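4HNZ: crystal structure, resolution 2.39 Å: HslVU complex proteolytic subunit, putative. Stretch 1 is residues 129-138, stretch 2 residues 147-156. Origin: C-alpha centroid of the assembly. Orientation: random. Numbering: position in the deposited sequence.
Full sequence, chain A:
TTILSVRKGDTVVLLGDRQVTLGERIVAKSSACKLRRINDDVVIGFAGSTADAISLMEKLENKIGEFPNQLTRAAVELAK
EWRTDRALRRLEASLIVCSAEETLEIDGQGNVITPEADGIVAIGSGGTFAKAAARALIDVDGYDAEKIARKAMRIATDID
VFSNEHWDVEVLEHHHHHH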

# COMPACT_ATOMS: atom_id res chain seq x y z
N PHE A 129 9.24 23.03 -18.96
CA PHE A 129 10.16 22.99 -20.08
C PHE A 129 10.05 24.28 -20.87
O PHE A 129 11.03 24.85 -21.31
CB PHE A 129 9.87 21.76 -20.97
CG PHE A 129 9.69 20.51 -20.19
CD1 PHE A 129 10.56 20.20 -19.18
CD2 PHE A 129 8.70 19.60 -20.51
CE1 PHE A 129 10.40 19.02 -18.42
CE2 PHE A 129 8.55 18.42 -19.80
CZ PHE A 129 9.41 18.12 -18.73
N ALA A 130 8.81 24.77 -21.02
CA ALA A 130 8.55 25.94 -21.82
C ALA A 130 9.18 27.14 -21.18
O ALA A 130 9.77 28.01 -21.82
CB ALA A 130 7.05 26.12 -21.96
N LYS A 131 9.02 27.21 -19.90
CA LYS A 131 9.57 28.29 -19.12
C LYS A 131 11.08 28.32 -19.18
O LYS A 131 11.68 29.37 -19.42
CB LYS A 131 9.13 28.10 -17.72
CG LYS A 131 9.81 29.02 -16.80
CD LYS A 131 9.47 28.67 -15.37
CE LYS A 131 8.39 29.58 -14.81
NZ LYS A 131 8.31 29.37 -13.32
N ALA A 132 11.72 27.17 -19.08
CA ALA A 132 13.15 27.09 -19.26
C ALA A 132 13.61 27.58 -20.67
O ALA A 132 14.54 28.36 -20.81
CB ALA A 132 13.65 25.66 -19.02
N ALA A 133 12.93 27.14 -21.69
CA ALA A 133 13.30 27.58 -23.02
C ALA A 133 13.03 29.08 -23.16
O ALA A 133 13.87 29.79 -23.75
CB ALA A 133 12.54 26.80 -24.08
N ALA A 134 11.90 29.57 -22.70
CA ALA A 134 11.61 30.98 -22.85
C ALA A 134 12.60 31.83 -22.09
O ALA A 134 12.99 32.90 -22.54
CB ALA A 134 10.21 31.31 -22.36
N ARG A 135 13.00 31.39 -20.90
CA ARG A 135 14.01 32.14 -20.16
C ARG A 135 15.32 32.27 -20.88
O ARG A 135 16.07 33.18 -20.63
CB ARG A 135 14.23 31.53 -18.77
CG ARG A 135 13.12 31.94 -17.82
CD ARG A 135 13.36 31.47 -16.41
NE ARG A 135 12.35 32.00 -15.53
CZ ARG A 135 12.08 31.54 -14.31
NH1 ARG A 135 12.72 30.49 -13.82
NH2 ARG A 135 11.11 32.12 -13.59
N ALA A 136 15.64 31.28 -21.71
CA ALA A 136 16.91 31.29 -22.42
C ALA A 136 16.90 32.36 -23.47
O ALA A 136 17.95 32.88 -23.82
CB ALA A 136 17.18 29.93 -23.06
N LEU A 137 15.71 32.66 -23.97
CA LEU A 137 15.57 33.62 -25.05
C LEU A 137 15.10 35.02 -24.63
O LEU A 137 15.14 35.92 -25.43
CB LEU A 137 14.56 33.09 -26.07
CG LEU A 137 14.95 31.80 -26.78
CD1 LEU A 137 13.75 31.25 -27.49
CD2 LEU A 137 16.08 32.01 -27.75
N ILE A 138 14.66 35.18 -23.37
CA ILE A 138 13.92 36.38 -23.01
C ILE A 138 14.73 37.65 -23.27
O ILE A 138 14.20 38.69 -23.69
CB ILE A 138 13.44 36.32 -21.53
CG1 ILE A 138 12.43 37.47 -21.21
CG2 ILE A 138 14.61 36.31 -20.52
CD1 ILE A 138 11.15 37.43 -22.02
N LYS A 147 7.80 35.48 -30.70
CA LYS A 147 8.81 34.61 -31.28
C LYS A 147 9.38 33.71 -30.15
O LYS A 147 9.56 32.53 -30.35
CB LYS A 147 9.88 35.44 -31.97
CG LYS A 147 10.76 34.62 -32.88
CD LYS A 147 11.84 35.44 -33.59
CE LYS A 147 12.75 34.50 -34.39
NZ LYS A 147 13.94 35.16 -35.02
N ILE A 148 9.59 34.28 -28.98
CA ILE A 148 10.05 33.53 -27.84
C ILE A 148 9.07 32.42 -27.50
O ILE A 148 9.46 31.25 -27.35
CB ILE A 148 10.24 34.42 -26.63
CG1 ILE A 148 11.40 35.35 -26.84
CG2 ILE A 148 10.53 33.61 -25.39
CD1 ILE A 148 11.42 36.50 -25.87
N ALA A 149 7.79 32.78 -27.40
CA ALA A 149 6.76 31.84 -27.03
C ALA A 149 6.63 30.68 -28.01
O ALA A 149 6.53 29.54 -27.58
CB ALA A 149 5.41 32.53 -26.87
N ARG A 150 6.69 30.95 -29.30
CA ARG A 150 6.56 29.88 -30.31
C ARG A 150 7.69 28.91 -30.27
O ARG A 150 7.51 27.71 -30.37
CB ARG A 150 6.49 30.45 -31.72
CG ARG A 150 5.14 31.07 -32.03
CD ARG A 150 5.03 31.66 -33.45
NE ARG A 150 3.70 32.21 -33.67
CZ ARG A 150 2.57 31.49 -33.78
NH1 ARG A 150 1.41 32.10 -33.97
NH2 ARG A 150 2.58 30.16 -33.73
N LYS A 151 8.89 29.43 -30.11
CA LYS A 151 10.06 28.60 -30.03
C LYS A 151 9.98 27.74 -28.75
O LYS A 151 10.32 26.56 -28.77
CB LYS A 151 11.28 29.51 -30.01
CG LYS A 151 12.31 29.25 -31.09
CD LYS A 151 13.37 28.27 -30.61
CE LYS A 151 14.57 28.21 -31.55
NZ LYS A 151 15.55 29.32 -31.26
N ALA A 152 9.60 28.36 -27.63
CA ALA A 152 9.55 27.68 -26.38
C ALA A 152 8.49 26.59 -26.40
O ALA A 152 8.73 25.51 -25.90
CB ALA A 152 9.32 28.64 -25.26
N MET A 153 7.38 26.84 -27.05
CA MET A 153 6.36 25.81 -27.21
C MET A 153 6.79 24.67 -28.09
O MET A 153 6.40 23.51 -27.81
CB MET A 153 5.07 26.37 -27.80
CG MET A 153 4.33 27.33 -26.92
SD MET A 153 3.58 26.59 -25.46
CE MET A 153 2.17 25.74 -26.18
N ARG A 154 7.48 24.93 -29.17
CA ARG A 154 7.96 23.83 -30.02
C ARG A 154 8.86 22.93 -29.20
O ARG A 154 8.73 21.72 -29.24
CB ARG A 154 8.71 24.31 -31.27
CG ARG A 154 9.35 23.19 -32.15
CD ARG A 154 8.36 22.47 -33.11
NE ARG A 154 7.37 23.33 -33.87
CZ ARG A 154 7.66 24.38 -34.71
NH1 ARG A 154 8.92 24.79 -34.91
NH2 ARG A 154 6.68 25.08 -35.37
N ILE A 155 9.73 23.54 -28.42
CA ILE A 155 10.65 22.79 -27.60
C ILE A 155 9.97 22.03 -26.48
O ILE A 155 10.23 20.81 -26.31
CB ILE A 155 11.77 23.70 -27.03
CG1 ILE A 155 12.67 24.12 -28.19
CG2 ILE A 155 12.57 22.99 -25.95
CD1 ILE A 155 13.53 25.30 -27.86
N ALA A 156 9.07 22.69 -25.76
CA ALA A 156 8.43 22.06 -24.64
C ALA A 156 7.55 20.93 -25.10
O ALA A 156 7.51 19.86 -24.48
CB ALA A 156 7.63 23.06 -23.84

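Two helices of one chain pack here through shape alone: no hydrogen bond crosses between them, the two stretches bury 518 Å² between them, and the closest contacts are apolar side chains against one another and against backbone. Their N-to-C directions differ by 139°, so they run roughly antiparallel, and their axes come within 8.1 Å. Small residues make that spacing possible. At the tight end, Ala 130 and Ala 156 have CA atoms 4.8 Å apart, and a run of small residues, Ala 130, Ala 133 and Ala 134 on one helix and Ala 152 and Ala 156 on the other, lets backbone approach backbone.

The bumps are single methyls. Ala 156 CB lies 3.5 Å from Ala 130 N and 3.6 Å from Ala 130 CB, while Phe 129 CB closes in at 3.9 Å from Ala 156 CB. Phe 129 makes its closest approach through CB; its CA-to-CB bond points toward the other helix, though the end of the side chain leads away, with the ring still passing Ala 156 O obliquely. One turn back, Ala 152 repeats the fit. Its CB rests 3.5 Å from Ala 130 O and 3.8 Å from Ala 134 N, two atoms already joined to each other by a helical hydrogen bond of 2.8 Å, so the methyl meets backbone whose polar needs are served within its own helix. Ala 133 CB returns the gesture, 3.9 Å from both Ala 152 CA and Ala 152 CB, and reaches Ile 155 CD1 at 4.2 Å.

Toward the other end the filler grows. Ile 148, one turn before Ala 152, is the largest contributor, with 93 Å² covered. Its CG2 sits 3.8 Å from both Ala 134 CA and Ala 134 CB, a low place on the first helix where a branched side chain can lie close to the main chain. Its other branch extends to CD1, 3.8 Å from Leu 137 O and from Ile 138 CA; with chi1 m and chi2 t, the one residue spans from Ala 134 to Ile 138. Ile 138 starts away, but its end comes nearer, bringing its CD1 to 4.0 Å from Ile 148 CD1. Leu 137 points toward the partner and sets its CD1 3.9 Å from Lys 151 CB, using the aliphatic base of a lysine whose NZ is hydrogen-bonded elsewhere in the structure.

The rule is legible: alanine where the helices come closest, branched aliphatics where there is space to fill, and charged groups such as those of Arg 135 and Arg 150 kept off the seam.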